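Local atomic coordinates of protein synthesis inhibitor, putative (Thermotoga maritima, PDB entry 2B33), a protein that is a putative endoribonuclease and protein synthesis inhibitor of the RutC (YjgF-like) family and may have deaminase activity. Residues V17-A22 and L74-F79; R65-L70 and N101-R106; D95-V100 and P113-V118; Q122-R125 and I129-E132. All coordinates share one frame; numbering follows the deposited sequence.

The chain has the YjgF-like fold, with two helices packed on a mixed sheet, and it assembles as a trimer. Contact 1 and contact 2 share helix 59-76; their centres are about 16 Å apart. Contact 2 and contact 3 share helix 97-108, with centres about 11 Å apart. Contact 3 and contact 4 reach the same sheet through strands 114-119 and 129-136, which are consecutive in the chain. Contact 1 closes before contact 3 opens, and contact 4 comes last, whereas contact 2 crosses both contact 1 and contact 3 along the sequence. Contact 1 lies across the chain's centre from contacts 3 and 4. Contacts 2, 3 and 4 also touch other subunits of the trimer.

Contact 1 (V17-A22 and L74-F79); sequences VETDKA and LEAGGF
V17 and T19 run past the C-terminal end of helix 59-76, with CA of V17 5.8 Å from CA of G77 and CA of T19 6.3 Å from CA of A76. This is plain packing in the YjgF-like fold, between the end of strand 15-17 with the loop after it and the end of the helix. The methyl of A76 is the common target. V17 CG1 lies 3.7 Å from A76 CB. It is placed there with CG1 anti to the backbone N (chi1 177°). The other branch, V17 CG2, rests against CA of G77. A CB on G77 would come too close to that methyl. T19 touches A76 CB with its own CB, at 3.6 Å, and its methyl CG2 lies alongside the same carbon. The hydroxyl of T19 is turned back to its own loop. T19 OG1 accepts from K21 N at 3.2 Å, which makes an ST turn inside the type I beta turn T19-A22. An alanine in place of T19 removes OG1 and CG2, and would probably leave K21 N without this acceptor and A76 CB less covered. V17 also packs on I73, M39 and V34, so its side is buried, while A76 is exposed. T19 N bonds to Q31 OE1. No other chain of the assembly touches these two segments. Past the helix, G78 takes a positive phi, and the chain turns back to F79. L74 O then accepts from G77 N and F79 N on opposite faces of its carbonyl plane. The F79 N to L74 O bond is 2.8 Å long.

Contact 2 (R65-L70 and N101-R106); sequences RVLENL and NEVYSR. With EDO (1,2-ethanediol), chain D.
In the YjgF-like fold two helices lie side by side on the sheet, and L67 of helix 59-76 meets V103 and Y104 of helix 97-108 in the seam between them. The contact is buried, and its side-chain pairs are apolar. L67 carries the contact. Its CG stands beside the backbone N and anti to the carbonyl carbon (chi1 -66°), and the two methyls spread over the neighbouring helix. CD1 lies against the backbone, 3.8 Å from Y104 CA and 4.1 Å from V103 O. The same methyl approaches V103 CG1 at 4.2 Å. The second methyl, L67 CD2, leans toward the Y104 ring, 4.4 Å from its CD2, at an oblique angle to the ring. Beneath the helices, L67 rests on I131 of strand 129-136, which joins the seam to the sheet. Y104 also makes a cation-pi contact with R115, and it packs on P28 of the second subunit, so the seam leads to the trimer interface. At the other border sits 1,2-ethanediol, probably from the crystallisation liquor. V103 CG1 touches its C2 at 3.9 Å. R106 NH1 donates to its O2 at 3.3 Å, with an N-H...O angle of 138°, and the diol is also bonded to E64 OE2. E102 O lies 3.5 Å above one face of the R106 guanidinium plane, toward its rim. Within the same helix, N101 O accepts from both S105 N and S105 OG, from opposite faces of its plane; the hydroxyl bond is 2.7 Å long.

Contact 3 (D95-V100 and P113-V118); sequences DYFQRV and PARSFV
A beta-alpha-beta unit runs from strand 84-91 through helix 97-108 to strand 114-119, and here F97 and V100 at the start of the helix pack on F117 of the last strand, and F97 also meets R115. The F97 and F117 rings form a T-shaped (edge-to-face) pair. Their centroids are 5.0 Å apart and their planes make 66°. F97 CD1 stands 3.7 Å above the F117 plane, over the ring centre. Both rings have CG anti to the backbone N (F97 chi1 -174°), which carries them out from helix and strand to meet. V100 comes to the rim of the F117 ring instead, with its CG1 3.6 Å from CE2. F117 is thus held by one ring over a face and by a valine at its edge. R115 extends the packing along the strand, with NH2 4.1 Å from F97 CZ; the F97 ring and R115 guanidinium planes are 61° apart. F117 CD2 lies over one face of the R115 guanidinium. R115 packs on Y29 of the second subunit. In relatives the active-site clefts lie between subunits; this strand borders a subunit interface, consistent with that arrangement. S116 OG bonds there to E132 OE1 of the second subunit. Farther along the helix, V100 CB sits in the plane of the F117 ring, 3.9 Å from CZ.

Contact 4 (Q122-R125 and I129-E132); sequences QLPR and IEIE
L123 packs on E130 and the backbone of I129, and P124 on E130, where the loop after strand 114-119 lies against the start of strand 129-136 in the YjgF-like sheet. L123 splits its methyls. CD1 lies 3.5 Å from I129 N, and CD2 is 3.4 Å from E130 OE1. P124 brings its ring up at about a right angle to the E130 side chain, and its CD is only 3.1 Å from OE1. OE1 thus has carbon against it from both L123 and P124. It is buried and has no polar partner in the model. E130 reaches the loop fully extended, with CG anti to the backbone N (chi1 180°). An alanine at L123 would probably open a gap beside E130 and leave its carboxylate held on this side by P124 alone of the two loop residues. In the next shell, I45 touches E130, and the E130 backbone pairs with F90 of the neighbouring strand. The loop also faces the third subunit, where L123 packs on V118 of the third subunit and P124 on F117 of the third subunit. Q122 OE1 is bonded to M94 N of the third subunit. L123 CD2 also lies 3.9 Å from E130 CB.

Contact 1 (V17-A22 and L74-F79)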
loop_
_atom_site.group_PDB
_atom_site.type_symbol
_atom_site.label_atom_id
_atom_site.label_comp_id
_atom_site.label_asym_id
_atom_site.label_seq_id
_atom_site.Cartn_x
_atom_site.Cartn_y
_atom_site.Cartn_z
ATOM N N VAL A 17 -5.045 5.277 17.865
ATOM C CA VAL A 17 -5.737 4.168 18.536
ATOM C C VAL A 17 -4.746 3.295 19.302
ATOM O O VAL A 17 -3.792 2.773 18.720
ATOM C CB VAL A 17 -6.511 3.290 17.528
ATOM C CG1 VAL A 17 -7.171 2.077 18.216
ATOM C CG2 VAL A 17 -7.564 4.119 16.828
ATOM N N GLU A 18 -5.001 3.139 20.600
ATOM C CA GLU A 18 -4.207 2.296 21.483
ATOM C C GLU A 18 -5.204 1.405 22.216
ATOM O O GLU A 18 -6.088 1.908 22.923
ATOM C CB GLU A 18 -3.429 3.127 22.502
ATOM C CG GLU A 18 -2.658 4.295 21.917
ATOM C CD GLU A 18 -1.896 5.076 22.962
ATOM O OE1 GLU A 18 -1.515 4.491 24.004
ATOM O OE2 GLU A 18 -1.668 6.284 22.731
ATOM N N THR A 19 -5.088 0.096 22.015
ATOM C CA THR A 19 -5.959 -0.871 22.671
ATOM C C THR A 19 -5.162 -2.096 23.104
ATOM O O THR A 19 -4.243 -2.530 22.402
ATOM C CB THR A 19 -7.159 -1.292 21.760
ATOM O OG1 THR A 19 -7.959 -2.273 22.432
ATOM C CG2 THR A 19 -6.704 -1.855 20.405
ATOM N N ASP A 20 -5.519 -2.636 24.268
ATOM C CA ASP A 20 -4.902 -3.866 24.791
ATOM C C ASP A 20 -5.457 -5.134 24.105
ATOM O O ASP A 20 -4.938 -6.234 24.329
ATOM C CB ASP A 20 -5.038 -3.965 26.326
ATOM C CG ASP A 20 -6.483 -3.938 26.806
ATOM O OD1 ASP A 20 -7.320 -3.284 26.152
ATOM O OD2 ASP A 20 -6.775 -4.546 27.860
ATOM N N LYS A 21 -6.496 -4.967 23.275
ATOM C CA LYS A 21 -7.125 -6.065 22.528
ATOM C C LYS A 21 -6.392 -6.411 21.218
ATOM O O LYS A 21 -6.757 -7.370 20.540
ATOM C CB LYS A 21 -8.613 -5.760 22.277
ATOM N N ALA A 22 -5.385 -5.615 20.855
ATOM C CA ALA A 22 -4.509 -5.903 19.723
ATOM C C ALA A 22 -3.082 -5.734 20.249
ATOM O O ALA A 22 -2.885 -5.030 21.244
ATOM C CB ALA A 22 -4.772 -4.973 18.570
ATOM N N LEU A 74 -10.030 -1.560 14.792
ATOM C CA LEU A 74 -11.159 -0.845 14.198
ATOM C C LEU A 74 -12.149 -0.458 15.285
ATOM O O LEU A 74 -12.467 0.718 15.442
ATOM C CB LEU A 74 -11.863 -1.715 13.152
ATOM C CG LEU A 74 -11.086 -1.973 11.855
ATOM C CD1 LEU A 74 -11.575 -3.225 11.151
ATOM C CD2 LEU A 74 -11.153 -0.762 10.923
ATOM N N GLU A 75 -12.596 -1.451 16.051
ATOM C CA GLU A 75 -13.583 -1.244 17.127
ATOM C C GLU A 75 -13.124 -0.350 18.288
ATOM O O GLU A 75 -13.955 0.273 18.941
ATOM C CB GLU A 75 -14.095 -2.596 17.642
ATOM C CG GLU A 75 -14.932 -3.346 16.600
ATOM C CD GLU A 75 -15.374 -4.734 17.045
ATOM O OE1 GLU A 75 -14.843 -5.268 18.043
ATOM O OE2 GLU A 75 -16.255 -5.305 16.371
ATOM N N ALA A 76 -11.817 -0.292 18.540
ATOM C CA ALA A 76 -11.261 0.569 19.587
ATOM C C ALA A 76 -11.329 2.056 19.205
ATOM O O ALA A 76 -11.358 2.913 20.086
ATOM C CB ALA A 76 -9.832 0.176 19.876
ATOM N N GLY A 77 -11.330 2.349 17.903
ATOM C CA GLY A 77 -11.426 3.721 17.392
ATOM C C GLY A 77 -12.814 4.139 16.921
ATOM O O GLY A 77 -12.974 5.219 16.350
ATOM N N GLY A 78 -13.821 3.300 17.162
ATOM C CA GLY A 78 -15.194 3.589 16.752
ATOM C C GLY A 78 -15.529 3.175 15.329
ATOM O O GLY A 78 -16.541 3.611 14.788
ATOM N N PHE A 79 -14.690 2.323 14.733
ATOM C CA PHE A 79 -14.884 1.811 13.375
ATOM C C PHE A 79 -15.278 0.333 13.455
ATOM O O PHE A 79 -15.195 -0.277 14.519
ATOM C CB PHE A 79 -13.603 1.982 12.543
ATOM C CG PHE A 79 -13.351 3.398 12.085
ATOM C CD1 PHE A 79 -13.012 4.389 12.988
ATOM C CD2 PHE A 79 -13.421 3.731 10.740
ATOM C CE1 PHE A 79 -12.772 5.690 12.568
ATOM C CE2 PHE A 79 -13.180 5.028 10.315
ATOM C CZ PHE A 79 -12.858 6.009 11.235
#

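Contact 2 (R65-L70 and N101-R106)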
loop_
_atom_site.group_PDB
_atom_site.type_symbol
_atom_site.label_atom_id
_atom_site.label_comp_id
_atom_site.label_asym_id
_atom_site.label_seq_id
_atom_site.Cartn_x
_atom_site.Cartn_y
_atom_site.Cartn_z
ATOM N N ARG A 65 -6.188 -14.808 13.932
ATOM C CA ARG A 65 -5.521 -13.918 14.886
ATOM C C ARG A 65 -5.273 -12.544 14.268
ATOM O O ARG A 65 -5.574 -11.526 14.885
ATOM C CB ARG A 65 -4.198 -14.551 15.336
ATOM C CG ARG A 65 -3.452 -13.849 16.458
ATOM C CD ARG A 65 -4.233 -13.852 17.772
ATOM N NE ARG A 65 -5.189 -12.749 17.887
ATOM C CZ ARG A 65 -6.083 -12.595 18.866
ATOM N NH1 ARG A 65 -6.199 -13.490 19.842
ATOM N NH2 ARG A 65 -6.888 -11.535 18.863
ATOM N N VAL A 66 -4.738 -12.528 13.048
ATOM C CA VAL A 66 -4.504 -11.280 12.305
ATOM C C VAL A 66 -5.802 -10.467 12.145
ATOM O O VAL A 66 -5.821 -9.262 12.401
ATOM C CB VAL A 66 -3.911 -11.542 10.891
ATOM C CG1 VAL A 66 -3.888 -10.271 10.062
ATOM C CG2 VAL A 66 -2.497 -12.104 10.978
ATOM N N LEU A 67 -6.869 -11.129 11.708
ATOM C CA LEU A 67 -8.162 -10.471 11.516
ATOM C C LEU A 67 -8.821 -10.076 12.831
ATOM O O LEU A 67 -9.559 -9.092 12.869
ATOM C CB LEU A 67 -9.093 -11.336 10.663
ATOM C CG LEU A 67 -8.627 -11.536 9.212
ATOM C CD1 LEU A 67 -9.427 -12.621 8.536
ATOM C CD2 LEU A 67 -8.708 -10.247 8.411
ATOM N N GLU A 68 -8.576 -10.843 13.895
ATOM C CA GLU A 68 -9.065 -10.476 15.229
ATOM C C GLU A 68 -8.343 -9.233 15.744
ATOM O O GLU A 68 -8.960 -8.372 16.372
ATOM C CB GLU A 68 -8.934 -11.627 16.238
ATOM C CG GLU A 68 -10.053 -12.670 16.158
ATOM C CD GLU A 68 -11.451 -12.111 16.509
ATOM O OE1 GLU A 68 -11.574 -11.282 17.442
ATOM O OE2 GLU A 68 -12.434 -12.516 15.857
ATOM N N ASN A 69 -7.042 -9.148 15.479
ATOM C CA ASN A 69 -6.262 -7.972 15.842
ATOM C C ASN A 69 -6.757 -6.748 15.070
ATOM O O ASN A 69 -6.954 -5.681 15.658
ATOM C CB ASN A 69 -4.766 -8.203 15.579
ATOM C CG ASN A 69 -4.150 -9.231 16.517
ATOM O OD1 ASN A 69 -4.712 -9.546 17.559
ATOM N ND2 ASN A 69 -2.971 -9.734 16.159
ATOM N N LEU A 70 -6.957 -6.915 13.760
ATOM C CA LEU A 70 -7.493 -5.849 12.898
ATOM C C LEU A 70 -8.855 -5.360 13.389
ATOM O O LEU A 70 -9.089 -4.155 13.482
ATOM C CB LEU A 70 -7.625 -6.339 11.446
ATOM C CG LEU A 70 -8.306 -5.403 10.427
ATOM C CD1 LEU A 70 -7.583 -4.069 10.328
ATOM C CD2 LEU A 70 -8.393 -6.053 9.048
ATOM N N ASN A 101 -8.405 -16.896 2.249
ATOM C CA ASN A 101 -9.688 -16.386 1.767
ATOM C C ASN A 101 -10.875 -16.976 2.518
ATOM O O ASN A 101 -11.867 -16.285 2.746
ATOM C CB ASN A 101 -9.879 -16.654 0.266
ATOM C CG ASN A 101 -9.020 -15.763 -0.620
ATOM O OD1 ASN A 101 -8.150 -15.035 -0.152
ATOM N ND2 ASN A 101 -9.270 -15.825 -1.917
ATOM N N GLU A 102 -10.761 -18.252 2.881
ATOM C CA GLU A 102 -11.802 -18.982 3.611
ATOM C C GLU A 102 -12.089 -18.302 4.952
ATOM O O GLU A 102 -13.238 -18.033 5.282
ATOM C CB GLU A 102 -11.334 -20.433 3.806
ATOM C CG GLU A 102 -12.325 -21.416 4.395
ATOM C CD GLU A 102 -11.788 -22.852 4.399
ATOM O OE1 GLU A 102 -10.576 -23.063 4.162
ATOM O OE2 GLU A 102 -12.583 -23.782 4.641
ATOM N N VAL A 103 -11.032 -18.005 5.704
ATOM C CA VAL A 103 -11.152 -17.315 6.995
ATOM C C VAL A 103 -11.525 -15.832 6.785
ATOM O O VAL A 103 -12.342 -15.288 7.519
ATOM C CB VAL A 103 -9.841 -17.418 7.835
ATOM C CG1 VAL A 103 -9.994 -16.690 9.166
ATOM C CG2 VAL A 103 -9.449 -18.889 8.065
ATOM N N TYR A 104 -10.914 -15.201 5.784
ATOM C CA TYR A 104 -11.159 -13.803 5.427
ATOM C C TYR A 104 -12.645 -13.547 5.142
ATOM O O TYR A 104 -13.199 -12.553 5.603
ATOM C CB TYR A 104 -10.306 -13.449 4.203
ATOM C CG TYR A 104 -10.283 -12.001 3.789
ATOM C CD1 TYR A 104 -11.287 -11.474 2.993
ATOM C CD2 TYR A 104 -9.225 -11.172 4.140
ATOM C CE1 TYR A 104 -11.267 -10.156 2.589
ATOM C CE2 TYR A 104 -9.191 -9.851 3.731
ATOM C CZ TYR A 104 -10.219 -9.347 2.953
ATOM O OH TYR A 104 -10.218 -8.034 2.538
ATOM N N SER A 105 -13.270 -14.458 4.392
ATOM C CA SER A 105 -14.700 -14.385 4.051
ATOM C C SER A 105 -15.632 -14.336 5.257
ATOM O O SER A 105 -16.730 -13.788 5.167
ATOM C CB SER A 105 -15.128 -15.603 3.223
ATOM O OG SER A 105 -14.436 -15.676 2.001
ATOM N N ARG A 106 -15.212 -14.940 6.366
ATOM C CA ARG A 106 -15.998 -14.930 7.602
ATOM C C ARG A 106 -16.014 -13.555 8.283
ATOM O O ARG A 106 -16.860 -13.310 9.133
ATOM C CB ARG A 106 -15.508 -16.029 8.556
ATOM C CG ARG A 106 -15.860 -17.421 8.038
ATOM C CD ARG A 106 -14.897 -18.512 8.476
ATOM N NE ARG A 106 -15.240 -19.776 7.812
ATOM C CZ ARG A 106 -14.453 -20.854 7.703
ATOM N NH1 ARG A 106 -13.207 -20.876 8.190
ATOM N NH2 ARG A 106 -14.916 -21.929 7.066
HETATM C C1 EDO D . -13.494 -18.033 12.930
HETATM O O1 EDO D . -12.827 -17.121 13.810
HETATM C C2 EDO D . -12.918 -17.896 11.520
HETATM O O2 EDO D . -12.701 -19.191 10.938
#

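Contact 3 (D95-V100 and P113-V118)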
loop_
_atom_site.group_PDB
_atom_site.type_symbol
_atom_site.label_atom_id
_atom_site.label_comp_id
_atom_site.label_asym_id
_atom_site.label_seq_id
_atom_site.Cartn_x
_atom_site.Cartn_y
_atom_site.Cartn_z
ATOM N N ASP A 95 0.460 -20.331 -1.876
ATOM C CA ASP A 95 -0.163 -21.605 -1.487
ATOM C C ASP A 95 -1.249 -21.426 -0.418
ATOM O O ASP A 95 -2.154 -22.253 -0.313
ATOM C CB ASP A 95 0.884 -22.583 -0.923
ATOM C CG ASP A 95 1.903 -23.004 -1.938
ATOM O OD1 ASP A 95 1.720 -22.664 -3.116
ATOM O OD2 ASP A 95 2.888 -23.673 -1.550
ATOM N N TYR A 96 -1.131 -20.365 0.380
ATOM C CA TYR A 96 -2.096 -20.024 1.426
ATOM C C TYR A 96 -3.344 -19.248 0.967
ATOM O O TYR A 96 -4.229 -18.996 1.785
ATOM C CB TYR A 96 -1.402 -19.168 2.507
ATOM C CG TYR A 96 -0.114 -19.752 3.070
ATOM C CD1 TYR A 96 -0.032 -21.096 3.426
ATOM C CD2 TYR A 96 1.003 -18.950 3.290
ATOM C CE1 TYR A 96 1.147 -21.639 3.943
ATOM C CE2 TYR A 96 2.186 -19.489 3.817
ATOM C CZ TYR A 96 2.243 -20.832 4.141
ATOM O OH TYR A 96 3.392 -21.375 4.656
ATOM N N PHE A 97 -3.416 -18.875 -0.313
ATOM C CA PHE A 97 -4.520 -18.063 -0.852
ATOM C C PHE A 97 -5.916 -18.588 -0.526
ATOM O O PHE A 97 -6.714 -17.876 0.093
ATOM C CB PHE A 97 -4.370 -17.920 -2.369
ATOM C CG PHE A 97 -5.376 -16.993 -3.008
ATOM C CD1 PHE A 97 -5.206 -15.614 -2.936
ATOM C CD2 PHE A 97 -6.464 -17.495 -3.713
ATOM C CE1 PHE A 97 -6.109 -14.749 -3.537
ATOM C CE2 PHE A 97 -7.374 -16.636 -4.322
ATOM C CZ PHE A 97 -7.193 -15.257 -4.232
ATOM N N GLN A 98 -6.191 -19.828 -0.934
ATOM C CA GLN A 98 -7.511 -20.453 -0.733
ATOM C C GLN A 98 -7.949 -20.471 0.734
ATOM O O GLN A 98 -9.050 -20.015 1.062
ATOM C CB GLN A 98 -7.574 -21.876 -1.330
ATOM C CG GLN A 98 -7.852 -21.962 -2.858
ATOM C CD GLN A 98 -6.770 -21.343 -3.765
ATOM O OE1 GLN A 98 -5.574 -21.326 -3.432
ATOM N NE2 GLN A 98 -7.197 -20.862 -4.936
ATOM N N ARG A 99 -7.069 -20.965 1.603
ATOM C CA ARG A 99 -7.345 -21.061 3.046
ATOM C C ARG A 99 -7.428 -19.707 3.759
ATOM O O ARG A 99 -8.208 -19.558 4.692
ATOM C CB ARG A 99 -6.318 -21.969 3.730
ATOM C CG ARG A 99 -6.471 -23.440 3.344
ATOM C CD ARG A 99 -5.310 -24.284 3.852
ATOM N NE ARG A 99 -4.062 -23.963 3.148
ATOM C CZ ARG A 99 -2.835 -24.291 3.563
ATOM N NH1 ARG A 99 -2.629 -24.963 4.685
ATOM N NH2 ARG A 99 -1.792 -23.938 2.838
ATOM N N VAL A 100 -6.620 -18.734 3.334
ATOM C CA VAL A 100 -6.672 -17.386 3.898
ATOM C C VAL A 100 -8.011 -16.756 3.516
ATOM O O VAL A 100 -8.667 -16.160 4.365
ATOM C CB VAL A 100 -5.484 -16.477 3.428
ATOM C CG1 VAL A 100 -5.734 -14.986 3.771
ATOM C CG2 VAL A 100 -4.162 -16.937 4.052
ATOM N N PRO A 113 -14.545 -5.383 0.787
ATOM C CA PRO A 113 -13.716 -4.232 0.465
ATOM C C PRO A 113 -12.771 -4.523 -0.688
ATOM O O PRO A 113 -12.600 -5.683 -1.072
ATOM C CB PRO A 113 -12.904 -4.013 1.742
ATOM C CG PRO A 113 -12.847 -5.311 2.399
ATOM C CD PRO A 113 -14.102 -6.045 2.027
ATOM N N ALA A 114 -12.148 -3.472 -1.220
ATOM C CA ALA A 114 -11.150 -3.627 -2.280
ATOM C C ALA A 114 -9.964 -4.348 -1.654
ATOM O O ALA A 114 -9.756 -4.242 -0.444
ATOM C CB ALA A 114 -10.731 -2.281 -2.824
ATOM N N ARG A 115 -9.199 -5.089 -2.458
ATOM C CA ARG A 115 -8.084 -5.857 -1.922
ATOM C C ARG A 115 -6.952 -6.165 -2.908
ATOM O O ARG A 115 -7.167 -6.244 -4.114
ATOM C CB ARG A 115 -8.632 -7.185 -1.383
ATOM C CG ARG A 115 -7.648 -8.013 -0.578
ATOM C CD ARG A 115 -8.253 -9.317 -0.109
ATOM N NE ARG A 115 -8.496 -10.255 -1.208
ATOM C CZ ARG A 115 -8.915 -11.513 -1.060
ATOM N NH1 ARG A 115 -9.140 -12.023 0.153
ATOM N NH2 ARG A 115 -9.109 -12.276 -2.137
ATOM N N SER A 116 -5.745 -6.304 -2.356
ATOM C CA SER A 116 -4.551 -6.796 -3.063
ATOM C C SER A 116 -3.976 -7.887 -2.165
ATOM O O SER A 116 -3.932 -7.739 -0.948
ATOM C CB SER A 116 -3.503 -5.715 -3.311
ATOM O OG SER A 116 -3.851 -4.894 -4.406
ATOM N N PHE A 117 -3.561 -8.987 -2.780
ATOM C CA PHE A 117 -3.022 -10.137 -2.082
ATOM C C PHE A 117 -1.703 -10.419 -2.793
ATOM O O PHE A 117 -1.708 -10.793 -3.971
ATOM C CB PHE A 117 -4.004 -11.294 -2.238
ATOM C CG PHE A 117 -3.865 -12.391 -1.211
ATOM C CD1 PHE A 117 -2.702 -13.138 -1.101
ATOM C CD2 PHE A 117 -4.946 -12.735 -0.415
ATOM C CE1 PHE A 117 -2.604 -14.167 -0.176
ATOM C CE2 PHE A 117 -4.853 -13.756 0.500
ATOM C CZ PHE A 117 -3.689 -14.477 0.621
ATOM N N VAL A 118 -0.584 -10.209 -2.094
ATOM C CA VAL A 118 0.762 -10.414 -2.657
ATOM C C VAL A 118 1.627 -11.243 -1.717
ATOM O O VAL A 118 1.407 -11.246 -0.504
ATOM C CB VAL A 118 1.480 -9.070 -2.983
ATOM C CG1 VAL A 118 0.696 -8.303 -4.013
ATOM C CG2 VAL A 118 1.698 -8.207 -1.730
#

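Contact 4 (Q122-R125 and I129-E132)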
loop_
_atom_site.group_PDB
_atom_site.type_symbol
_atom_site.label_atom_id
_atom_site.label_comp_id
_atom_site.label_asym_id
_atom_site.label_seq_id
_atom_site.Cartn_x
_atom_site.Cartn_y
_atom_site.Cartn_z
ATOM N N GLN A 122 9.794 -11.900 3.088
ATOM C CA GLN A 122 9.887 -12.083 4.537
ATOM C C GLN A 122 9.033 -11.047 5.265
ATOM O O GLN A 122 8.887 -9.915 4.792
ATOM C CB GLN A 122 11.366 -11.965 4.932
ATOM C CG GLN A 122 11.718 -12.078 6.396
ATOM C CD GLN A 122 13.237 -12.072 6.609
ATOM O OE1 GLN A 122 13.990 -11.443 5.852
ATOM N NE2 GLN A 122 13.687 -12.772 7.645
ATOM N N LEU A 123 8.467 -11.450 6.406
ATOM C CA LEU A 123 7.610 -10.598 7.230
ATOM C C LEU A 123 8.196 -10.451 8.644
ATOM O O LEU A 123 9.117 -11.189 9.003
ATOM C CB LEU A 123 6.189 -11.191 7.274
ATOM C CG LEU A 123 5.346 -11.140 5.987
ATOM C CD1 LEU A 123 4.103 -12.010 6.091
ATOM C CD2 LEU A 123 4.948 -9.703 5.629
ATOM N N PRO A 124 7.713 -9.463 9.432
ATOM C CA PRO A 124 8.213 -9.300 10.804
ATOM C C PRO A 124 8.075 -10.574 11.646
ATOM O O PRO A 124 7.106 -11.312 11.474
ATOM C CB PRO A 124 7.315 -8.191 11.368
ATOM C CG PRO A 124 6.936 -7.405 10.185
ATOM C CD PRO A 124 6.723 -8.421 9.112
ATOM N N ARG A 125 9.065 -10.841 12.503
ATOM C CA ARG A 125 9.079 -12.026 13.373
ATOM C C ARG A 125 9.032 -13.336 12.561
ATOM O O ARG A 125 8.702 -14.386 13.105
ATOM C CB ARG A 125 7.891 -11.997 14.360
ATOM C CG ARG A 125 7.763 -10.747 15.231
ATOM C CD ARG A 125 8.723 -10.768 16.401
ATOM N NE ARG A 125 8.311 -11.730 17.428
ATOM C CZ ARG A 125 7.408 -11.504 18.389
ATOM N NH1 ARG A 125 6.774 -10.334 18.494
ATOM N NH2 ARG A 125 7.127 -12.472 19.262
ATOM N N ILE A 129 1.796 -14.354 7.420
ATOM C CA ILE A 129 0.611 -13.589 7.050
ATOM C C ILE A 129 0.642 -12.239 7.785
ATOM O O ILE A 129 1.005 -12.169 8.964
ATOM C CB ILE A 129 -0.700 -14.430 7.326
ATOM C CG1 ILE A 129 -1.978 -13.691 6.932
ATOM C CG2 ILE A 129 -0.802 -14.862 8.777
ATOM C CD1 ILE A 129 -2.174 -13.526 5.441
ATOM N N GLU A 130 0.320 -11.175 7.051
ATOM C CA GLU A 130 0.228 -9.832 7.606
ATOM C C GLU A 130 -0.817 -9.094 6.790
ATOM O O GLU A 130 -0.790 -9.160 5.559
ATOM C CB GLU A 130 1.570 -9.090 7.575
ATOM C CG GLU A 130 1.497 -7.664 8.148
ATOM C CD GLU A 130 2.834 -6.956 8.232
ATOM O OE1 GLU A 130 3.878 -7.595 8.045
ATOM O OE2 GLU A 130 2.845 -5.739 8.496
ATOM N N ILE A 131 -1.734 -8.409 7.481
ATOM C CA ILE A 131 -2.829 -7.685 6.835
ATOM C C ILE A 131 -2.988 -6.268 7.405
ATOM O O ILE A 131 -3.116 -6.085 8.618
ATOM C CB ILE A 131 -4.179 -8.444 6.975
ATOM C CG1 ILE A 131 -4.042 -9.885 6.454
ATOM C CG2 ILE A 131 -5.298 -7.685 6.233
ATOM C CD1 ILE A 131 -5.256 -10.781 6.651
ATOM N N GLU A 132 -2.973 -5.284 6.509
ATOM C CA GLU A 132 -3.187 -3.882 6.841
ATOM C C GLU A 132 -4.487 -3.492 6.170
ATOM O O GLU A 132 -4.993 -4.231 5.327
ATOM C CB GLU A 132 -2.053 -2.987 6.331
ATOM C CG GLU A 132 -1.917 -2.926 4.812
ATOM C CD GLU A 132 -0.849 -1.970 4.330
ATOM O OE1 GLU A 132 -0.069 -1.435 5.146
ATOM O OE2 GLU A 132 -0.799 -1.747 3.107
#